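Local structure of thylakoid lumenal 15 kDa protein 1, chloroplastic (Arabidopsis thaliana, 3N90) at residues Ala86-Ala91 / Thr105-Thr110; Ala66-Ala71 / Val81-Ala86. The protein is of unknown function but folds as a right-handed quadrilateral beta helix built from pentapeptide repeats and belongs to the chloroplast thylakoid lumen. The protein carries 2 engineered substitutions. One frame throughout, in Å; residues are numbered along the deposited sequence.

Contact 1 of 2, residues Ala86-Ala91 / Thr105-Thr110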
loop_
_atom_site.group_PDB
_atom_site.type_symbol
_atom_site.label_atom_id
_atom_site.label_comp_id
_atom_site.label_asym_id
_atom_site.label_seq_id
_atom_site.Cartn_x
_atom_site.Cartn_y
_atom_site.Cartn_z
ATOM N N ALA A 86 -1.868 -8.040 0.587
ATOM C CA ALA A 86 -0.723 -7.184 0.704
ATOM C C ALA A 86 -0.190 -7.278 2.126
ATOM O O ALA A 86 -0.975 -7.347 3.104
ATOM C CB ALA A 86 -1.096 -5.727 0.340
ATOM N N ASN A 87 1.122 -7.314 2.254
ATOM C CA ASN A 87 1.737 -7.325 3.575
ATOM C C ASN A 87 2.160 -5.911 4.002
ATOM O O ASN A 87 3.131 -5.339 3.484
ATOM C CB ASN A 87 2.888 -8.357 3.687
ATOM C CG ASN A 87 3.448 -8.457 5.099
ATOM O OD1 ASN A 87 2.967 -7.796 6.024
ATOM N ND2 ASN A 87 4.468 -9.293 5.282
ATOM N N LEU A 88 1.388 -5.296 4.912
ATOM C CA LEU A 88 1.771 -3.972 5.417
ATOM C C LEU A 88 2.462 -3.989 6.772
ATOM O O LEU A 88 2.482 -2.986 7.464
ATOM C CB LEU A 88 0.556 -2.983 5.420
ATOM C CG LEU A 88 -0.055 -2.743 4.031
ATOM C CD1 LEU A 88 -1.171 -3.741 3.751
ATOM C CD2 LEU A 88 -0.616 -1.353 3.931
ATOM N N GLU A 89 3.028 -5.138 7.159
ATOM C CA GLU A 89 3.629 -5.210 8.484
ATOM C C GLU A 89 4.554 -4.022 8.759
ATOM O O GLU A 89 5.527 -3.761 8.015
ATOM C CB GLU A 89 4.322 -6.566 8.644
ATOM C CG GLU A 89 5.209 -6.762 9.840
ATOM C CD GLU A 89 6.313 -7.791 9.485
ATOM O OE1 GLU A 89 6.008 -8.824 8.811
ATOM O OE2 GLU A 89 7.478 -7.548 9.853
ATOM N N GLY A 90 4.243 -3.256 9.810
ATOM C CA GLY A 90 5.082 -2.142 10.229
ATOM C C GLY A 90 5.105 -0.902 9.342
ATOM O O GLY A 90 5.964 -0.016 9.488
ATOM N N ALA A 91 4.181 -0.862 8.400
ATOM C CA ALA A 91 3.988 0.358 7.602
ATOM C C ALA A 91 3.448 1.507 8.459
ATOM O O ALA A 91 3.019 1.295 9.619
ATOM C CB ALA A 91 3.046 0.076 6.401
ATOM N N THR A 105 -8.965 -7.402 1.762
ATOM C CA THR A 105 -9.166 -8.828 2.038
ATOM C C THR A 105 -7.800 -9.470 2.119
ATOM O O THR A 105 -7.073 -9.497 1.120
ATOM C CB THR A 105 -9.944 -9.530 0.909
ATOM O OG1 THR A 105 -11.220 -8.921 0.739
ATOM C CG2 THR A 105 -10.156 -11.041 1.241
ATOM N N GLY A 106 -7.452 -9.979 3.298
ATOM C CA GLY A 106 -6.184 -10.675 3.514
ATOM C C GLY A 106 -4.985 -9.749 3.630
ATOM O O GLY A 106 -3.849 -10.197 3.683
ATOM N N ALA A 107 -5.218 -8.439 3.722
ATOM C CA ALA A 107 -4.110 -7.520 4.011
ATOM C C ALA A 107 -3.543 -7.694 5.431
ATOM O O ALA A 107 -4.278 -7.967 6.387
ATOM C CB ALA A 107 -4.559 -6.064 3.787
ATOM N N ASP A 108 -2.253 -7.507 5.602
ATOM C CA ASP A 108 -1.680 -7.628 6.931
ATOM C C ASP A 108 -1.230 -6.283 7.518
ATOM O O ASP A 108 -0.239 -5.695 7.093
ATOM C CB ASP A 108 -0.553 -8.694 6.917
ATOM C CG ASP A 108 -0.096 -9.098 8.298
ATOM O OD1 ASP A 108 -0.078 -8.246 9.209
ATOM O OD2 ASP A 108 0.302 -10.281 8.453
ATOM N N PHE A 109 -1.963 -5.802 8.537
ATOM C CA PHE A 109 -1.704 -4.518 9.155
ATOM C C PHE A 109 -0.956 -4.586 10.519
ATOM O O PHE A 109 -1.076 -3.675 11.318
ATOM C CB PHE A 109 -3.034 -3.736 9.321
ATOM C CG PHE A 109 -3.651 -3.255 8.024
ATOM C CD1 PHE A 109 -3.326 -1.991 7.538
ATOM C CD2 PHE A 109 -4.591 -4.023 7.340
ATOM C CE1 PHE A 109 -3.912 -1.495 6.344
ATOM C CE2 PHE A 109 -5.187 -3.563 6.152
ATOM C CZ PHE A 109 -4.845 -2.283 5.646
ATOM N N THR A 110 -0.182 -5.648 10.768
ATOM C CA THR A 110 0.665 -5.710 11.992
ATOM C C THR A 110 1.519 -4.519 12.294
ATOM O O THR A 110 2.295 -4.040 11.442
ATOM C CB THR A 110 1.635 -6.907 11.952
ATOM O OG1 THR A 110 0.888 -8.102 11.992
ATOM C CG2 THR A 110 2.628 -6.857 13.136
#
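Between A86 and D108, and again between G90 and T110, main-chain bonds tie two successive coils of the pentapeptide-repeat helix together, showing how this fold satisfies its polar atoms coil by coil. The two segments run nearly parallel, 7° apart. D108 N donates to A86 O at 2.8 Å, nearly along the C=O axis, and G90 N reaches T110 O at 2.7 Å in much the same way. Between them L88 N lies 2.8 Å from D108 O, but the bond is bent to 128° and is weak.

Side chains take two more amides. N87 and D108 lie side by side, pointing the same way, and each closes an Asx turn: E89 N donates to N87 OD1 at 2.9 Å from above the amide plane, while T110 N meets D108 OD1 nearly along its C-O axis. D108 CG stands anti to its backbone N (chi1 -168°), beside the main-chain carbonyl; OD1 also takes T110 OG1, 2.9 Å away on its syn lone pair. The other oxygen, OD2, is hydrogen-bonded to T133 OG1 and N135 ND2, so this buried carboxylate is gripped at both ends. An alanine in place of D108 would probably leave T110 N and OG1, and also T133 and N135, without this acceptor, setting the turn at T110 freer to move.

On the inner side, L88 and F109 are also neighbours. L88 CD2 comes within 4.1 Å of F109 CE1, and CD1 lies over a face of the ring. Beyond F109, T140 OG1 bonds to F109 N and T137 OG1 to A107 O. The chemistry thus divides by side, with apolar groups packed inward and, on the outward-facing side, one carboxylate joining its own turn to the C-terminal residues that bury it.

Contact 2 of 2, residues Ala66-Ala71 / Val81-Ala86; sequences ADLRGA and VNLTNA
This is an apolar corner contact in the interior of the helix, made by L68 with L83 and A86, where one side of a coil meets the preceding side of the next coil. L68 CD1 lies 3.7 Å from L83 CD2 and 3.9 Å from A86 CB, and the two leucine side chains cross at about a right angle. CD1 gets there because the L68 side chain starts toward the other segment and its chi2 of 166° carries CD1 on, anti to CA. L83 is touched from elsewhere by F99.

Such inward-pointing leucines are the central residues of the pentapeptide repeat, and the small alanines A66 and A86 occupy the position two residues before the centre. This is the pattern of the right-handed quadrilateral beta helix, in which four such repeats make one coil. Each leucine also begins a type II beta turn, closed by A71 N on L68 O and by A86 N on L83 O. The third position of the turn is G70 in one and N85 in the other, both with positive phi; N85 OD1 accepts from A131 N.

D67 and N82 each bond within their own segment. R69 grips D67 side-on, NE to OD1 at 2.9 Å and NH2 to OD2, a salt bridge beside the Asx turn that R69 N closes on OD1 from the opposite face of the carboxylate. N82 OD1 accepts from both T84 N and T84 OG1, the hydroxyl lying on a lone pair at 2.8 Å. Across the corner, A66 O, already bonded by N87 N, also meets A86 CA at 3.5 Å in a CA-H...O contact.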
loop_
_atom_site.group_PDB
_atom_site.type_symbol
_atom_site.label_atom_id
_atom_site.label_comp_id
_atom_site.label_asym_id
_atom_site.label_seq_id
_atom_site.Cartn_x
_atom_site.Cartn_y
_atom_site.Cartn_z
ATOM N N ALA A 66 1.475 -7.352 -2.826
ATOM C CA ALA A 66 2.689 -6.578 -2.652
ATOM C C ALA A 66 3.319 -6.768 -1.274
ATOM O O ALA A 66 2.613 -6.948 -0.275
ATOM C CB ALA A 66 2.410 -5.100 -2.904
ATOM N N ASP A 67 4.650 -6.710 -1.226
ATOM C CA ASP A 67 5.401 -6.611 0.016
ATOM C C ASP A 67 5.544 -5.139 0.359
ATOM O O ASP A 67 6.305 -4.423 -0.273
ATOM C CB ASP A 67 6.766 -7.292 -0.154
ATOM C CG ASP A 67 7.634 -7.231 1.095
ATOM O OD1 ASP A 67 7.207 -6.660 2.137
ATOM O OD2 ASP A 67 8.783 -7.749 1.024
ATOM N N LEU A 68 4.741 -4.662 1.324
ATOM C CA LEU A 68 4.728 -3.253 1.745
ATOM C C LEU A 68 5.267 -3.083 3.172
ATOM O O LEU A 68 4.983 -2.099 3.835
ATOM C CB LEU A 68 3.293 -2.694 1.657
ATOM C CG LEU A 68 2.637 -2.792 0.266
ATOM C CD1 LEU A 68 1.109 -2.531 0.371
ATOM C CD2 LEU A 68 3.341 -1.835 -0.696
ATOM N N ARG A 69 6.047 -4.053 3.658
ATOM C CA ARG A 69 6.562 -3.933 5.012
ATOM C C ARG A 69 7.325 -2.641 5.212
ATOM O O ARG A 69 8.245 -2.296 4.445
ATOM C CB ARG A 69 7.444 -5.141 5.363
ATOM C CG ARG A 69 6.644 -6.456 5.359
ATOM C CD ARG A 69 7.602 -7.626 5.547
ATOM N NE ARG A 69 8.528 -7.752 4.418
ATOM C CZ ARG A 69 9.690 -8.407 4.460
ATOM N NH1 ARG A 69 10.075 -9.002 5.597
ATOM N NH2 ARG A 69 10.460 -8.493 3.359
ATOM N N GLY A 70 6.948 -1.878 6.237
ATOM C CA GLY A 70 7.626 -0.661 6.603
ATOM C C GLY A 70 7.438 0.518 5.630
ATOM O O GLY A 70 8.081 1.575 5.771
ATOM N N ALA A 71 6.547 0.338 4.650
ATOM C CA ALA A 71 6.300 1.433 3.696
ATOM C C ALA A 71 5.556 2.566 4.361
ATOM O O ALA A 71 4.814 2.347 5.337
ATOM C CB ALA A 71 5.525 0.937 2.506
ATOM N N VAL A 81 -8.113 1.157 -3.876
ATOM C CA VAL A 81 -6.876 0.456 -4.148
ATOM C C VAL A 81 -7.104 -0.996 -3.795
ATOM O O VAL A 81 -7.761 -1.289 -2.806
ATOM C CB VAL A 81 -5.734 1.007 -3.254
ATOM C CG1 VAL A 81 -4.493 0.108 -3.298
ATOM C CG2 VAL A 81 -5.367 2.460 -3.654
ATOM N N ASN A 82 -6.548 -1.898 -4.597
ATOM C CA ASN A 82 -6.608 -3.301 -4.277
ATOM C C ASN A 82 -5.428 -3.667 -3.390
ATOM O O ASN A 82 -4.262 -3.574 -3.808
ATOM C CB ASN A 82 -6.640 -4.127 -5.553
ATOM C CG ASN A 82 -6.987 -5.580 -5.297
ATOM O OD1 ASN A 82 -7.015 -6.037 -4.155
ATOM N ND2 ASN A 82 -7.250 -6.316 -6.374
ATOM N N LEU A 83 -5.731 -4.007 -2.136
ATOM C CA LEU A 83 -4.708 -4.445 -1.203
ATOM C C LEU A 83 -4.848 -5.931 -0.774
ATOM O O LEU A 83 -4.295 -6.337 0.249
ATOM C CB LEU A 83 -4.630 -3.544 0.034
ATOM C CG LEU A 83 -4.010 -2.127 -0.107
ATOM C CD1 LEU A 83 -4.393 -1.336 1.155
ATOM C CD2 LEU A 83 -2.535 -2.169 -0.278
ATOM N N THR A 84 -5.549 -6.703 -1.591
ATOM C CA THR A 84 -5.747 -8.132 -1.326
ATOM C C THR A 84 -4.389 -8.800 -1.146
ATOM O O THR A 84 -3.500 -8.680 -2.020
ATOM C CB THR A 84 -6.487 -8.825 -2.480
ATOM O OG1 THR A 84 -7.779 -8.248 -2.662
ATOM C CG2 THR A 84 -6.638 -10.339 -2.195
ATOM N N ASN A 85 -4.225 -9.460 0.002
ATOM C CA ASN A 85 -3.020 -10.187 0.376
ATOM C C ASN A 85 -1.733 -9.359 0.503
ATOM O O ASN A 85 -0.631 -9.912 0.546
ATOM C CB ASN A 85 -2.798 -11.369 -0.582
ATOM C CG ASN A 85 -3.806 -12.489 -0.367
ATOM O OD1 ASN A 85 -4.019 -12.918 0.765
ATOM N ND2 ASN A 85 -4.400 -12.976 -1.446
ATOM N N ALA A 86 -1.868 -8.040 0.587
ATOM C CA ALA A 86 -0.723 -7.184 0.704
ATOM C C ALA A 86 -0.190 -7.278 2.126
ATOM O O ALA A 86 -0.975 -7.347 3.104
ATOM C CB ALA A 86 -1.096 -5.727 0.340
#

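How the contacts relate
Both contacts are largely buried and join neighbouring coils, but contact 1 reaches the surface at E89 and T110, whereas the touching leucines and alanines of contact 2 are all buried. Contact 1 pairs the same side of two successive coils, so main-chain bonds can form in register and buried polar groups must be satisfied. Contact 2, nearer the centre of the chain, pairs adjoining sides across a corner and rests on aliphatic contact, D67 bonding with R69 and N82 with T84. A86 belongs to both. Segment 66-71 lies against 86-91 as well, N87 O probably accepting from L68 N and E89 O from G70 N, so the same coil-to-coil bonding runs on from 86-91 to 66-71.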